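Local structure of omega-class glutathione S-transferase (Bombyx mori, 3WD6) at residues K29-N34 against E56-D61; T70-F75 against D86-E91. The protein binds glutathione and probably acts as a glutathione transferase and a glutathione-dependent dehydroascorbate reductase. One frame throughout, in Å; residues are numbered along the deposited sequence.

Interaction 1: K29-N34 against E56-D61; sequences KLRVYN and EVVNID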
loop_
_atom_site.group_PDB
_atom_site.type_symbol
_atom_site.label_atom_id
_atom_site.label_comp_id
_atom_site.label_asym_id
_atom_site.label_seq_id
_atom_site.Cartn_x
_atom_site.Cartn_y
_atom_site.Cartn_z
ATOM N N LYS A 29 -7.487 -2.558 -21.476
ATOM C CA LYS A 29 -7.447 -1.911 -20.165
ATOM C C LYS A 29 -6.102 -2.124 -19.467
ATOM O O LYS A 29 -5.614 -3.256 -19.385
ATOM C CB LYS A 29 -8.553 -2.463 -19.268
ATOM C CG LYS A 29 -9.892 -1.742 -19.381
ATOM C CD LYS A 29 -10.628 -1.799 -18.038
ATOM C CE LYS A 29 -12.153 -1.752 -18.206
ATOM N NZ LYS A 29 -12.567 -0.602 -19.032
ATOM N N LEU A 30 -5.504 -1.040 -18.973
ATOM C CA LEU A 30 -4.361 -1.154 -18.074
ATOM C C LEU A 30 -4.740 -2.116 -16.954
ATOM O O LEU A 30 -5.820 -1.989 -16.340
ATOM C CB LEU A 30 -3.983 0.206 -17.488
ATOM C CG LEU A 30 -2.641 0.197 -16.736
ATOM C CD1 LEU A 30 -1.782 1.418 -17.088
ATOM C CD2 LEU A 30 -2.879 0.122 -15.253
ATOM N N ARG A 31 -3.865 -3.090 -16.705
ATOM C CA ARG A 31 -4.155 -4.152 -15.754
ATOM C C ARG A 31 -3.141 -4.204 -14.621
ATOM O O ARG A 31 -1.917 -4.151 -14.848
ATOM C CB ARG A 31 -4.168 -5.504 -16.464
ATOM C CG ARG A 31 -4.002 -6.693 -15.505
ATOM C CD ARG A 31 -3.917 -7.997 -16.266
ATOM N NE ARG A 31 -5.107 -8.227 -17.088
ATOM C CZ ARG A 31 -5.253 -9.269 -17.898
ATOM N NH1 ARG A 31 -4.277 -10.164 -17.992
ATOM N NH2 ARG A 31 -6.358 -9.415 -18.612
ATOM N N VAL A 32 -3.646 -4.347 -13.399
ATOM C CA VAL A 32 -2.769 -4.518 -12.246
ATOM C C VAL A 32 -2.788 -5.963 -11.765
ATOM O O VAL A 32 -3.859 -6.475 -11.415
ATOM C CB VAL A 32 -3.228 -3.634 -11.051
ATOM C CG1 VAL A 32 -2.244 -3.738 -9.871
ATOM C CG2 VAL A 32 -3.393 -2.184 -11.489
ATOM N N TYR A 33 -1.619 -6.609 -11.727
ATOM C CA TYR A 33 -1.489 -7.878 -10.998
ATOM C C TYR A 33 -1.333 -7.542 -9.519
ATOM O O TYR A 33 -0.362 -6.882 -9.109
ATOM C CB TYR A 33 -0.326 -8.747 -11.536
ATOM C CG TYR A 33 -0.595 -9.147 -12.966
ATOM C CD1 TYR A 33 -1.428 -10.220 -13.255
ATOM C CD2 TYR A 33 -0.078 -8.408 -14.034
ATOM C CE1 TYR A 33 -1.716 -10.573 -14.560
ATOM C CE2 TYR A 33 -0.365 -8.758 -15.353
ATOM C CZ TYR A 33 -1.186 -9.840 -15.603
ATOM O OH TYR A 33 -1.493 -10.199 -16.894
ATOM N N ASN A 34 -2.302 -7.990 -8.725
ATOM C CA ASN A 34 -2.487 -7.495 -7.365
ATOM C C ASN A 34 -2.678 -8.645 -6.388
ATOM O O ASN A 34 -2.912 -9.788 -6.820
ATOM C CB ASN A 34 -3.765 -6.637 -7.379
ATOM C CG ASN A 34 -4.048 -5.946 -6.059
ATOM O OD1 ASN A 34 -3.173 -5.295 -5.467
ATOM N ND2 ASN A 34 -5.294 -6.068 -5.594
ATOM N N GLU A 56 -8.056 -2.529 -14.687
ATOM C CA GLU A 56 -8.667 -3.764 -14.209
ATOM C C GLU A 56 -7.682 -4.420 -13.241
ATOM O O GLU A 56 -6.457 -4.163 -13.295
ATOM C CB GLU A 56 -8.971 -4.715 -15.383
ATOM C CG GLU A 56 -7.730 -5.033 -16.225
ATOM C CD GLU A 56 -7.983 -6.114 -17.265
ATOM O OE1 GLU A 56 -7.002 -6.751 -17.719
ATOM O OE2 GLU A 56 -9.158 -6.319 -17.639
ATOM N N VAL A 57 -8.215 -5.262 -12.360
ATOM C CA VAL A 57 -7.399 -5.931 -11.361
ATOM C C VAL A 57 -7.416 -7.429 -11.612
ATOM O O VAL A 57 -8.476 -8.010 -11.779
ATOM C CB VAL A 57 -7.945 -5.675 -9.925
ATOM C CG1 VAL A 57 -7.151 -6.467 -8.881
ATOM C CG2 VAL A 57 -7.956 -4.177 -9.596
ATOM N N VAL A 58 -6.241 -8.050 -11.642
ATOM C CA VAL A 58 -6.142 -9.505 -11.583
ATOM C C VAL A 58 -5.484 -9.900 -10.261
ATOM O O VAL A 58 -4.328 -9.555 -10.014
ATOM C CB VAL A 58 -5.343 -10.102 -12.777
ATOM C CG1 VAL A 58 -5.079 -11.605 -12.537
ATOM C CG2 VAL A 58 -6.104 -9.901 -14.079
ATOM N N ASN A 59 -6.223 -10.596 -9.401
ATOM C CA ASN A 59 -5.694 -10.965 -8.083
ATOM C C ASN A 59 -4.914 -12.272 -8.084
ATOM O O ASN A 59 -5.283 -13.225 -8.769
ATOM C CB ASN A 59 -6.809 -10.976 -7.048
ATOM C CG ASN A 59 -7.240 -9.579 -6.675
ATOM O OD1 ASN A 59 -6.403 -8.660 -6.595
ATOM N ND2 ASN A 59 -8.543 -9.394 -6.462
ATOM N N ILE A 60 -3.827 -12.314 -7.327
ATOM C CA ILE A 60 -2.920 -13.458 -7.376
ATOM C C ILE A 60 -2.763 -14.118 -6.022
ATOM O O ILE A 60 -2.376 -13.459 -5.055
ATOM C CB ILE A 60 -1.503 -13.045 -7.816
ATOM C CG1 ILE A 60 -1.516 -12.395 -9.214
ATOM C CG2 ILE A 60 -0.580 -14.225 -7.737
ATOM C CD1 ILE A 60 -1.966 -13.305 -10.348
ATOM N N ASP A 61 -3.056 -15.418 -5.969
ATOM C CA ASP A 61 -2.773 -16.260 -4.806
ATOM C C ASP A 61 -1.252 -16.401 -4.665
ATOM O O ASP A 61 -0.593 -16.961 -5.542
ATOM C CB ASP A 61 -3.434 -17.628 -5.008
ATOM C CG ASP A 61 -3.382 -18.494 -3.770
ATOM O OD1 ASP A 61 -2.275 -18.678 -3.227
ATOM O OD2 ASP A 61 -4.447 -18.995 -3.342
HETATM O O HOH W 1 -6.569 -5.946 -20.155
#

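Interaction 2: T70-F75 against D86-E91; sequences TTKSAF and DVTIYE. With GSH (glutathione), chain J.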
loop_
_atom_site.group_PDB
_atom_site.type_symbol
_atom_site.label_atom_id
_atom_site.label_comp_id
_atom_site.label_asym_id
_atom_site.label_seq_id
_atom_site.Cartn_x
_atom_site.Cartn_y
_atom_site.Cartn_z
ATOM N N THR A 70 5.597 -15.026 -13.447
ATOM C CA THR A 70 6.939 -14.491 -13.717
ATOM C C THR A 70 7.050 -13.952 -15.135
ATOM O O THR A 70 7.974 -13.203 -15.469
ATOM C CB THR A 70 8.046 -15.550 -13.489
ATOM O OG1 THR A 70 7.597 -16.823 -13.969
ATOM C CG2 THR A 70 8.392 -15.668 -12.012
ATOM N N THR A 71 6.104 -14.360 -15.973
ATOM C CA THR A 71 5.954 -13.829 -17.323
ATOM C C THR A 71 5.551 -12.356 -17.300
ATOM O O THR A 71 5.918 -11.579 -18.191
ATOM C CB THR A 71 4.886 -14.655 -18.057
ATOM O OG1 THR A 71 5.528 -15.747 -18.733
ATOM C CG2 THR A 71 4.120 -13.814 -19.052
ATOM N N LYS A 72 4.807 -11.985 -16.257
ATOM C CA LYS A 72 4.306 -10.629 -16.075
ATOM C C LYS A 72 5.115 -9.870 -15.026
ATOM O O LYS A 72 5.267 -8.641 -15.110
ATOM C CB LYS A 72 2.839 -10.678 -15.635
ATOM C CG LYS A 72 1.959 -11.504 -16.545
ATOM C CD LYS A 72 2.008 -10.975 -17.986
ATOM C CE LYS A 72 0.980 -11.685 -18.846
ATOM N NZ LYS A 72 1.164 -11.297 -20.254
ATOM N N SER A 73 5.620 -10.600 -14.035
ATOM C CA SER A 73 6.338 -9.992 -12.910
ATOM C C SER A 73 7.583 -10.824 -12.545
ATOM O O SER A 73 7.507 -11.801 -11.791
ATOM C CB SER A 73 5.393 -9.844 -11.703
ATOM O OG SER A 73 5.932 -8.974 -10.718
ATOM N N ALA A 74 8.728 -10.421 -13.079
ATOM C CA ALA A 74 9.934 -11.241 -13.023
ATOM C C ALA A 74 10.314 -11.764 -11.629
ATOM O O ALA A 74 10.820 -12.886 -11.508
ATOM C CB ALA A 74 11.117 -10.506 -13.675
ATOM N N PHE A 75 10.092 -10.974 -10.582
ATOM C CA PHE A 75 10.487 -11.418 -9.241
ATOM C C PHE A 75 9.402 -12.224 -8.538
ATOM O O PHE A 75 9.481 -12.448 -7.322
ATOM C CB PHE A 75 10.885 -10.235 -8.363
ATOM C CG PHE A 75 11.865 -9.301 -9.011
ATOM C CD1 PHE A 75 12.752 -9.766 -9.985
ATOM C CD2 PHE A 75 11.900 -7.946 -8.653
ATOM C CE1 PHE A 75 13.656 -8.903 -10.589
ATOM C CE2 PHE A 75 12.800 -7.075 -9.254
ATOM C CZ PHE A 75 13.678 -7.553 -10.225
ATOM N N ASP A 86 1.918 -8.176 -23.067
ATOM C CA ASP A 86 3.265 -8.640 -22.763
ATOM C C ASP A 86 4.246 -7.494 -22.508
ATOM O O ASP A 86 5.463 -7.656 -22.706
ATOM C CB ASP A 86 3.800 -9.556 -23.873
ATOM C CG ASP A 86 2.909 -10.773 -24.114
ATOM O OD1 ASP A 86 2.245 -11.230 -23.154
ATOM O OD2 ASP A 86 2.864 -11.269 -25.270
ATOM N N VAL A 87 3.729 -6.346 -22.069
ATOM C CA VAL A 87 4.594 -5.241 -21.644
ATOM C C VAL A 87 4.211 -4.812 -20.220
ATOM O O VAL A 87 3.130 -4.223 -19.984
ATOM C CB VAL A 87 4.550 -4.052 -22.638
ATOM C CG1 VAL A 87 5.426 -2.898 -22.146
ATOM C CG2 VAL A 87 4.985 -4.514 -24.040
ATOM N N THR A 88 5.092 -5.131 -19.270
ATOM C CA THR A 88 4.757 -4.965 -17.873
ATOM C C THR A 88 5.825 -4.236 -17.090
ATOM O O THR A 88 7.019 -4.281 -17.438
ATOM C CB THR A 88 4.539 -6.311 -17.187
ATOM O OG1 THR A 88 5.768 -7.049 -17.224
ATOM C CG2 THR A 88 3.396 -7.088 -17.869
ATOM N N ILE A 89 5.379 -3.587 -16.015
ATOM C CA ILE A 89 6.265 -2.931 -15.061
ATOM C C ILE A 89 5.960 -3.519 -13.685
ATOM O O ILE A 89 4.794 -3.792 -13.363
ATOM C CB ILE A 89 5.973 -1.417 -15.008
ATOM C CG1 ILE A 89 6.169 -0.791 -16.381
ATOM C CG2 ILE A 89 6.877 -0.732 -13.994
ATOM C CD1 ILE A 89 7.611 -0.670 -16.745
ATOM N N TYR A 90 6.987 -3.706 -12.865
ATOM C CA TYR A 90 6.762 -4.155 -11.499
ATOM C C TYR A 90 7.675 -3.395 -10.562
ATOM O O TYR A 90 8.491 -2.584 -11.016
ATOM C CB TYR A 90 6.953 -5.663 -11.361
ATOM C CG TYR A 90 8.112 -6.196 -12.172
ATOM C CD1 TYR A 90 7.957 -6.510 -13.515
ATOM C CD2 TYR A 90 9.356 -6.393 -11.592
ATOM C CE1 TYR A 90 9.012 -6.999 -14.263
ATOM C CE2 TYR A 90 10.420 -6.880 -12.333
ATOM C CZ TYR A 90 10.239 -7.180 -13.669
ATOM O OH TYR A 90 11.299 -7.661 -14.401
ATOM N N GLU A 91 7.544 -3.674 -9.265
ATOM C CA GLU A 91 8.112 -2.835 -8.204
ATOM C C GLU A 91 7.200 -1.635 -8.000
ATOM O O GLU A 91 7.117 -0.750 -8.859
ATOM C CB GLU A 91 9.550 -2.404 -8.493
ATOM C CG GLU A 91 10.547 -3.544 -8.376
ATOM C CD GLU A 91 10.595 -4.113 -6.973
ATOM O OE1 GLU A 91 10.818 -3.334 -6.012
ATOM O OE2 GLU A 91 10.405 -5.345 -6.830
HETATM N N1 GSH J . 9.756 -4.119 -3.490
HETATM C CA1 GSH J . 8.496 -4.673 -4.001
HETATM C C1 GSH J . 7.497 -3.584 -4.379
HETATM O O11 GSH J . 6.611 -3.775 -5.290
HETATM O O12 GSH J . 7.573 -2.449 -3.791
HETATM C CB1 GSH J . 7.928 -5.620 -2.953
HETATM C CG1 GSH J . 6.528 -6.113 -3.130
HETATM C CD1 GSH J . 6.158 -7.320 -2.306
HETATM O OE1 GSH J . 6.823 -7.673 -1.339
HETATM N N2 GSH J . 4.999 -8.088 -2.650
HETATM C CA2 GSH J . 4.708 -9.266 -1.825
HETATM C C2 GSH J . 4.892 -10.492 -2.693
HETATM O O2 GSH J . 4.463 -10.472 -3.841
HETATM C CB2 GSH J . 3.299 -9.212 -1.349
HETATM S SG2 GSH J . 2.908 -8.162 0.002
HETATM N N3 GSH J . 5.549 -11.667 -2.162
HETATM C CA3 GSH J . 5.718 -12.852 -3.004
HETATM C C3 GSH J . 5.782 -14.146 -2.295
HETATM O O31 GSH J . 4.809 -14.516 -1.584
HETATM O O32 GSH J . 6.800 -14.872 -2.416
#

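Interaction 1: K29-N34 against E56-D61
R31 to N34 lie beside E56 to N59 as neighbouring parallel strands of the mixed sheet in the N-terminal domain, a largely buried pairing. Five backbone hydrogen bonds join them: E56 N to L30 O, V32 N to E56 O (2.8 Å), V58 N to V32 O, N34 N to V58 O and I60 N to N34 O. R31, Y33, E56 and V58 share one face. There E56 CG, between its backbone N and carbonyl carbon (chi1 56°), packs against R31 CB. E56 OE1 sits at the edge of the R31 guanidinium, the guanidinium and carboxylate planes 20° apart, and closes a salt bridge with NE, whose modelled length is doubtfully short; R31 NH2 adds a weak bond to OE1 at 2.9 Å. A water donates to the same oxygen and to K29 O. V58 CG2 covers one guanidinium face, 3.6 Å from R31 NE, while R31 NH1 bonds in plane to Y33 OH (3.0 Å), which is also hydrogen-bonded to E82 OE2. A leucine in place of R31 would probably leave E56 OE1 without its charged mate and Y33 OH without one of its partners. On the opposite face N34 ND2 donates a hydrogen bond to N59 OD1 (3.0 Å), lying in the carbonyl plane of the N59 amide, and N34 CB rests on V57 CG1. With helix 39-51 as the connection, the strands form the beta-alpha-beta unit of the thioredoxin-like fold.

Interaction 2: T70-F75 against D86-E91
T88 OG1 donates to K72 O across 2.7 Å, tilted 30° from the carbonyl plane, and so gives K72 O, in the turn that leads out of helix 69-72, a partner. With T88 OG1 between its own backbone N and carbonyl carbon (chi1 63°), the hydroxyl is turned to that oxygen. K72 NZ has two acidic partners: D86 OD1 at 3.1 Å, a salt bridge, and E82 OE1, which also accepts the backbone N of D86. S73 OG is bonded to K77 O, and it packs 3.5 Å from Y90 CB. The contact thus runs the loop after the helix alongside strand 87-90, the outer strand of the hairpin with 80-82 that belongs to the beta-beta-alpha half of the thioredoxin-like fold. Y90 fills the middle of the interface: A74 N lies 3.6 Å above one ring face, offset toward the rim, and the ring edge points at F75 in a T-shaped stack with planes at 79°. Y90 CE2 stands over the centre of the F75 ring, 3.8 Å above its plane. The two oxygens of the E91 carboxylate have different neighbours: OE2 lies at the F75 edge, 3.5 Å from CD2, while OE1 accepts a hydrogen bond from glutathione N1 (2.8 Å). E91 occupies the N-cap position of helix 92-102, next to S92, whose OG also bonds glutathione, as V78 O does.

In the fold
Both contacts belong to the N-terminal domain and to one sheet, with centres about 12 Å apart. Interaction 1 closes before interaction 2 opens: strand 56-60 is followed by helix 69-72, then by the hairpin strands 80-82 and 87-90. Interaction 1 pairs the parallel strands 31-34 and 56-60 within the sheet, whereas interaction 2 fastens the loop after helix 69-72 to the edge strand 87-90. They meet where Y33 OH packs 3.5 Å from K72 CE, and E82 of strand 80-82 holds Y33 OH with one carboxylate oxygen and K72 NZ with the other. Glutathione is bound directly by E91 of interaction 2; the side chain of I60 in interaction 1 is about 7 Å from the bound glutathione.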